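Local coordinates for Pbp related beta-lactamase (Pyrococcus abyssi, PDB 2QMI), which probably acts as a serine peptidase of the penicillin-binding protein and beta-lactamase family, assembling into a self-compartmentalizing octamer, at residues A[252-257]-A[266-271]. Sequence-based numbering, arbitrary orientation.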
loop_
_atom_site.group_PDB
_atom_site.type_symbol
_atom_site.label_atom_id
_atom_site.label_comp_id
_atom_site.label_asym_id
_atom_site.label_seq_id
_atom_site.Cartn_x
_atom_site.Cartn_y
_atom_site.Cartn_z
ATOM N N ILE A 252 -38.581 5.825 -45.093
ATOM C CA ILE A 252 -39.997 5.917 -44.745
ATOM C C ILE A 252 -40.891 6.180 -45.960
ATOM O O ILE A 252 -41.779 5.381 -46.274
ATOM C CB ILE A 252 -40.244 7.037 -43.705
ATOM C CG1 ILE A 252 -39.562 6.685 -42.385
ATOM C CG2 ILE A 252 -41.749 7.246 -43.499
ATOM C CD1 ILE A 252 -39.460 7.861 -41.430
ATOM N N GLU A 253 -40.653 7.302 -46.633
ATOM C CA GLU A 253 -41.441 7.697 -47.796
ATOM C C GLU A 253 -41.048 6.903 -49.034
ATOM O O GLU A 253 -41.482 7.207 -50.149
ATOM C CB GLU A 253 -41.253 9.191 -48.060
ATOM C CG GLU A 253 -41.420 10.052 -46.813
ATOM C CD GLU A 253 -41.218 11.532 -47.091
ATOM O OE1 GLU A 253 -40.213 11.889 -47.751
ATOM O OE2 GLU A 253 -42.062 12.343 -46.647
ATOM N N ARG A 254 -40.229 5.878 -48.820
ATOM C CA ARG A 254 -39.751 5.020 -49.893
ATOM C C ARG A 254 -39.467 5.839 -51.138
ATOM O O ARG A 254 -39.885 5.491 -52.252
ATOM C CB ARG A 254 -40.774 3.924 -50.179
ATOM C CG ARG A 254 -41.170 3.156 -48.922
ATOM C CD ARG A 254 -41.754 1.806 -49.268
ATOM N NE ARG A 254 -42.004 0.973 -48.091
ATOM C CZ ARG A 254 -41.147 0.793 -47.085
ATOM N NH1 ARG A 254 -39.961 1.401 -47.078
ATOM N NH2 ARG A 254 -41.463 -0.032 -46.097
ATOM N N ASP A 255 -38.757 6.947 -50.925
ATOM C CA ASP A 255 -38.367 7.851 -51.996
ATOM C C ASP A 255 -37.308 7.165 -52.868
ATOM O O ASP A 255 -36.468 6.414 -52.358
ATOM C CB ASP A 255 -37.831 9.147 -51.384
ATOM C CG ASP A 255 -36.580 9.639 -52.064
ATOM O OD1 ASP A 255 -35.558 8.915 -52.014
ATOM O OD2 ASP A 255 -36.616 10.743 -52.644
ATOM N N GLU A 256 -37.336 7.438 -54.172
ATOM C CA GLU A 256 -36.410 6.798 -55.104
ATOM C C GLU A 256 -35.286 7.654 -55.692
ATOM O O GLU A 256 -34.870 7.442 -56.832
ATOM C CB GLU A 256 -37.224 6.146 -56.232
ATOM C CG GLU A 256 -38.245 5.138 -55.707
ATOM C CD GLU A 256 -39.158 4.581 -56.781
ATOM O OE1 GLU A 256 -39.882 5.384 -57.419
ATOM O OE2 GLU A 256 -39.162 3.340 -56.981
ATOM N N SER A 257 -34.785 8.607 -54.917
ATOM C CA SER A 257 -33.701 9.468 -55.371
ATOM C C SER A 257 -32.382 8.691 -55.469
ATOM O O SER A 257 -31.483 9.088 -56.216
ATOM C CB SER A 257 -33.489 10.639 -54.399
ATOM O OG SER A 257 -34.649 11.439 -54.258
ATOM N N LYS A 266 -35.708 -4.797 -50.339
ATOM C CA LYS A 266 -34.754 -5.892 -50.241
ATOM C C LYS A 266 -33.972 -5.728 -48.941
ATOM O O LYS A 266 -33.703 -6.696 -48.237
ATOM C CB LYS A 266 -33.783 -5.875 -51.428
ATOM C CG LYS A 266 -34.346 -6.456 -52.718
ATOM C CD LYS A 266 -33.239 -6.707 -53.744
ATOM C CE LYS A 266 -33.805 -7.278 -55.037
ATOM N NZ LYS A 266 -34.809 -6.365 -55.650
ATOM N N MET A 267 -33.626 -4.484 -48.627
ATOM C CA MET A 267 -32.865 -4.171 -47.422
ATOM C C MET A 267 -33.655 -4.411 -46.140
ATOM O O MET A 267 -33.071 -4.722 -45.103
ATOM C CB MET A 267 -32.393 -2.713 -47.469
ATOM C CG MET A 267 -31.444 -2.410 -48.619
ATOM S SD MET A 267 -30.984 -0.664 -48.728
ATOM C CE MET A 267 -30.031 -0.480 -47.216
ATOM N N GLU A 268 -34.978 -4.271 -46.219
ATOM C CA GLU A 268 -35.854 -4.451 -45.061
ATOM C C GLU A 268 -36.364 -5.881 -44.925
ATOM O O GLU A 268 -37.235 -6.155 -44.101
ATOM C CB GLU A 268 -37.058 -3.501 -45.150
ATOM C CG GLU A 268 -36.696 -2.029 -45.287
ATOM C CD GLU A 268 -37.920 -1.125 -45.410
ATOM O OE1 GLU A 268 -39.054 -1.655 -45.500
ATOM O OE2 GLU A 268 -37.749 0.117 -45.419
ATOM N N THR A 269 -35.824 -6.794 -45.728
ATOM C CA THR A 269 -36.263 -8.187 -45.675
ATOM C C THR A 269 -35.385 -9.035 -44.753
ATOM O O THR A 269 -34.163 -9.022 -44.860
ATOM C CB THR A 269 -36.265 -8.822 -47.088
ATOM O OG1 THR A 269 -37.111 -8.059 -47.956
ATOM C CG2 THR A 269 -36.785 -10.258 -47.032
ATOM N N SER A 270 -36.017 -9.774 -43.851
ATOM C CA SER A 270 -35.276 -10.618 -42.932
ATOM C C SER A 270 -34.807 -11.887 -43.642
ATOM O O SER A 270 -35.608 -12.776 -43.932
ATOM C CB SER A 270 -36.148 -10.983 -41.725
ATOM O OG SER A 270 -35.392 -11.677 -40.743
ATOM N N TYR A 271 -33.506 -11.958 -43.925
ATOM C CA TYR A 271 -32.922 -13.118 -44.602
ATOM C C TYR A 271 -32.417 -14.161 -43.612
ATOM O O TYR A 271 -32.293 -15.335 -43.946
ATOM C CB TYR A 271 -31.755 -12.680 -45.488
ATOM C CG TYR A 271 -32.151 -11.704 -46.558
ATOM C CD1 TYR A 271 -32.816 -12.131 -47.711
ATOM C CD2 TYR A 271 -31.921 -10.339 -46.396
ATOM C CE1 TYR A 271 -33.245 -11.213 -48.674
ATOM C CE2 TYR A 271 -32.348 -9.420 -47.348
ATOM C CZ TYR A 271 -33.007 -9.863 -48.482
ATOM O OH TYR A 271 -33.421 -8.944 -49.416
#
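Arg254 and Glu268 reach for each other from opposite directions and close a salt bridge that is the whole of the direct contact between 252-257 and 266-271. Of its two bonds one is good and one poor. Arg254 NH1 donates to Glu268 OE2 at 3.0 Å with an N-H...O angle of 149°, arriving on the syn side of the carboxylate but somewhat out of its plane. Arg254 NH2 lies equally near Glu268 OE1, also 3.0 Å, yet this second bond is weak, bent to 121°. The guanidinium and carboxylate planes stand 57° apart, so the two groups do not meet as a flat, two-pronged pair, which is consistent with one bond being bent.

Helix 241-252 ends in a Schellman motif whose C-prime residue, at positive phi, is Arg254. With CG anti to the carbonyl carbon and the chain extended from CG to NE, the side chain carries its guanidinium across to Glu268, touching Ile264 and Pro317. Glu268 sits just past helix 261-267, its chain extended beyond CG as well. Its carboxylate is the firm side of the contact: the residue is buried, and OE2 is also hydrogen-bonded to the hydroxyl of Tyr315, on strand 310-316 of the antiparallel sheet of the beta-lactamase-like domain. Arg254, only partly exposed, is the looser partner. Residues 255-257 do not touch 266-271 and are held by their own Asx turn, in which Ser257 N donates to Asp255 OD1 (3.0 Å), while Ser257 OG donates to Asp255 OD2; Glu256 and Ser257 are exposed.

The bridge thus ties together the C-terminal ends of two successive helices. Shared between Arg254 and Tyr315, the buried Glu268 carboxylate has both a countercharge and a hydroxyl partner, which would probably help keep it ionised.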